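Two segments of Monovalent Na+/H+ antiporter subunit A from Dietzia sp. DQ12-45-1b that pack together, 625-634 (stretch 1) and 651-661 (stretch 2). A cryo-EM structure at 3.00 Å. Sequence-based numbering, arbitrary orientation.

Stretch 1 (625-634) AVANVGIVGF
Stretch 2 651-661: TQLLVEVLTVV

Two antiparallel helices pack here through a glycine-lined groove that receives a glutamate, flanked by apolar contacts, with no hydrogen bond passing between them. Both stretches are helical throughout, with phi/psi mostly near -65/-40 except at Leu658 (-79/-14) and Thr659 (-91/-28), and each helix extends beyond its stretch at both ends. Their N-to-C directions differ by 172°, and the axes approach to 8.9 Å. Successive i to i+4 bonds of 2.8 to 3.0 Å hold each backbone, from Val629 N to Ala625 O through Phe634 N to Gly630 O in the first helix, and from Val655 N to Thr651 O through Val661 N to Val657 O in the second, where a weak bond also joins Thr659 N to Glu656 O at 3.4 Å.

In the register, Gly633 CA and Glu656 CA lie 5.2 Å apart; Phe634 CA and Leu653 CA follow at 6.2 Å. Gly633 permits this approach because it has no side chain: an ideal CB would point toward the second helix and sit 2.3 Å from Glu656 CG, a clash. Instead, Gly633 CA rests 3.7 Å from Glu656 CG, and Gly633 O lies 3.7 Å from Gln652 CG. The Gln652 side chain, with chi1 t and chi2 p, also starts out toward the first helix.

Glu656 points toward stretch 1 with chi1 t, chi2 at -96° and chi3 near 5°. Its OE2 lies 3.0 Å from Gly630 O, but both atoms are acceptors, so this close approach is not a hydrogen bond. The same OE2 is 3.1 Å from Phe634 CD1, near the ring plane, where the partly positive ring hydrogens suit a carboxylate oxygen. At Gly630 an ideal CB would point sideways and be tight, 3.1 Å from Glu656 OE2 and 3.4 Å from Val660 CG2.

Phe634 leaves its helix sideways, yet chi1 of -100° and chi2 of 85° bring the ring nearer to stretch 2. Leu653 (chi1 m, chi2 t) likewise starts sideways and reaches inward. Its CD2 sits 3.8 Å from the centroid of the Phe634 ring, 17° off the normal, making a CH-pi contact over one face; the closest pair is Leu653 CD2 and Phe634 CE2 at 3.6 Å.

Toward the start of stretch 1, Val660 (chi1 t) supplies the apolar packing. Val660 CG2 lies 3.8 Å from Gly630 CA and 4.3 Å from Val629 CG1 (Val629 chi1 t), while Val660 CG1 is 4.3 Å from Val626 CG2 (Val626 chi1 p). In total, 392 Å² is buried.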

# COMPACT_ATOMS: atom_id res chain seq x y z
N ALA B 625 28.27 0.26 -17.53
CA ALA B 625 26.89 -0.16 -17.32
C ALA B 625 25.92 0.62 -18.20
O ALA B 625 24.99 0.05 -18.76
CB ALA B 625 26.52 -0.02 -15.85
N VAL B 626 26.12 1.94 -18.34
CA VAL B 626 25.22 2.70 -19.20
C VAL B 626 25.49 2.39 -20.67
O VAL B 626 24.56 2.37 -21.49
CB VAL B 626 25.32 4.21 -18.91
CG1 VAL B 626 26.67 4.76 -19.30
CG2 VAL B 626 24.22 4.95 -19.65
N ALA B 627 26.74 2.11 -21.03
CA ALA B 627 27.02 1.67 -22.40
C ALA B 627 26.33 0.35 -22.69
O ALA B 627 25.74 0.17 -23.76
CB ALA B 627 28.53 1.57 -22.62
N ASN B 628 26.36 -0.58 -21.74
CA ASN B 628 25.67 -1.85 -21.93
C ASN B 628 24.16 -1.68 -21.90
O ASN B 628 23.44 -2.46 -22.53
CB ASN B 628 26.12 -2.85 -20.87
CG ASN B 628 27.52 -3.36 -21.11
OD1 ASN B 628 28.33 -3.45 -20.19
ND2 ASN B 628 27.82 -3.69 -22.36
N VAL B 629 23.66 -0.66 -21.20
CA VAL B 629 22.23 -0.37 -21.25
C VAL B 629 21.83 0.10 -22.64
O VAL B 629 20.82 -0.33 -23.19
CB VAL B 629 21.85 0.67 -20.17
CG1 VAL B 629 20.63 1.46 -20.60
CG2 VAL B 629 21.60 -0.02 -18.86
N GLY B 630 22.63 1.00 -23.22
CA GLY B 630 22.38 1.40 -24.60
C GLY B 630 22.46 0.22 -25.56
O GLY B 630 21.68 0.12 -26.51
N ILE B 631 23.40 -0.69 -25.32
CA ILE B 631 23.56 -1.84 -26.20
C ILE B 631 22.38 -2.79 -26.07
O ILE B 631 21.89 -3.33 -27.07
CB ILE B 631 24.89 -2.55 -25.91
CG1 ILE B 631 26.04 -1.77 -26.55
CG2 ILE B 631 24.87 -3.98 -26.42
CD1 ILE B 631 27.36 -2.36 -26.26
N VAL B 632 21.90 -3.01 -24.85
CA VAL B 632 20.73 -3.86 -24.65
C VAL B 632 19.49 -3.21 -25.26
O VAL B 632 18.63 -3.89 -25.82
CB VAL B 632 20.54 -4.17 -23.16
CG1 VAL B 632 19.16 -4.73 -22.89
CG2 VAL B 632 21.60 -5.16 -22.70
N GLY B 633 19.39 -1.88 -25.18
CA GLY B 633 18.30 -1.20 -25.86
C GLY B 633 18.35 -1.38 -27.36
O GLY B 633 17.32 -1.62 -28.00
N PHE B 634 19.54 -1.28 -27.95
CA PHE B 634 19.67 -1.50 -29.38
C PHE B 634 19.35 -2.94 -29.75
O PHE B 634 18.71 -3.19 -30.78
CB PHE B 634 21.08 -1.13 -29.84
CG PHE B 634 21.18 0.22 -30.47
CD1 PHE B 634 21.35 1.35 -29.70
CD2 PHE B 634 21.09 0.36 -31.84
CE1 PHE B 634 21.44 2.59 -30.27
CE2 PHE B 634 21.18 1.61 -32.43
CZ PHE B 634 21.36 2.72 -31.64
N THR B 651 10.13 3.14 -31.31
CA THR B 651 9.96 3.64 -29.96
C THR B 651 11.02 3.09 -29.01
O THR B 651 11.48 3.80 -28.12
CB THR B 651 8.56 3.32 -29.45
OG1 THR B 651 7.60 4.08 -30.19
CG2 THR B 651 8.42 3.66 -27.98
N GLN B 652 11.43 1.84 -29.21
CA GLN B 652 12.46 1.26 -28.36
C GLN B 652 13.80 1.94 -28.56
O GLN B 652 14.50 2.25 -27.59
CB GLN B 652 12.58 -0.24 -28.62
CG GLN B 652 13.69 -0.91 -27.85
CD GLN B 652 13.66 -0.57 -26.38
OE1 GLN B 652 14.59 0.04 -25.85
NE2 GLN B 652 12.58 -0.95 -25.70
N LEU B 653 14.18 2.19 -29.82
CA LEU B 653 15.40 2.94 -30.09
C LEU B 653 15.37 4.30 -29.42
O LEU B 653 16.33 4.70 -28.73
CB LEU B 653 15.58 3.11 -31.60
CG LEU B 653 16.22 1.95 -32.37
CD1 LEU B 653 16.27 2.28 -33.85
CD2 LEU B 653 17.60 1.67 -31.84
N LEU B 654 14.27 5.03 -29.60
CA LEU B 654 14.20 6.39 -29.06
C LEU B 654 14.19 6.39 -27.54
O LEU B 654 14.82 7.25 -26.91
CB LEU B 654 12.97 7.09 -29.63
CG LEU B 654 13.07 7.35 -31.13
CD1 LEU B 654 11.78 7.92 -31.66
CD2 LEU B 654 14.23 8.29 -31.40
N VAL B 655 13.48 5.44 -26.92
CA VAL B 655 13.46 5.36 -25.47
C VAL B 655 14.82 4.95 -24.94
O VAL B 655 15.24 5.41 -23.87
CB VAL B 655 12.34 4.40 -25.02
CG1 VAL B 655 12.60 3.89 -23.61
CG2 VAL B 655 11.00 5.10 -25.09
N GLU B 656 15.55 4.11 -25.68
CA GLU B 656 16.91 3.77 -25.27
C GLU B 656 17.81 4.99 -25.28
O GLU B 656 18.58 5.21 -24.34
CB GLU B 656 17.48 2.68 -26.17
CG GLU B 656 18.96 2.43 -25.99
CD GLU B 656 19.80 3.18 -27.01
OE1 GLU B 656 19.22 3.95 -27.80
OE2 GLU B 656 21.03 2.99 -27.03
N VAL B 657 17.72 5.82 -26.33
CA VAL B 657 18.59 6.99 -26.37
C VAL B 657 18.19 8.00 -25.29
O VAL B 657 19.05 8.60 -24.63
CB VAL B 657 18.60 7.62 -27.78
CG1 VAL B 657 17.46 8.60 -27.98
CG2 VAL B 657 19.93 8.32 -28.02
N LEU B 658 16.88 8.15 -25.04
CA LEU B 658 16.43 9.11 -24.05
C LEU B 658 16.58 8.61 -22.62
O LEU B 658 16.47 9.42 -21.69
CB LEU B 658 14.98 9.51 -24.31
CG LEU B 658 14.80 10.46 -25.50
CD1 LEU B 658 13.36 10.86 -25.64
CD2 LEU B 658 15.68 11.68 -25.33
N THR B 659 16.80 7.32 -22.42
CA THR B 659 17.16 6.84 -21.09
C THR B 659 18.67 6.82 -20.89
O THR B 659 19.14 7.00 -19.77
CB THR B 659 16.57 5.45 -20.83
OG1 THR B 659 16.62 5.17 -19.43
CG2 THR B 659 17.32 4.37 -21.57
N VAL B 660 19.45 6.64 -21.97
CA VAL B 660 20.89 6.78 -21.85
C VAL B 660 21.26 8.22 -21.51
O VAL B 660 22.13 8.47 -20.67
CB VAL B 660 21.58 6.31 -23.15
CG1 VAL B 660 22.96 6.92 -23.28
CG2 VAL B 660 21.67 4.80 -23.17
N VAL B 661 20.58 9.19 -22.14
CA VAL B 661 20.84 10.59 -21.83
C VAL B 661 20.55 10.88 -20.36
O VAL B 661 21.35 11.54 -19.68
CB VAL B 661 20.02 11.50 -22.76
CG1 VAL B 661 20.05 12.93 -22.26
CG2 VAL B 661 20.56 11.43 -24.18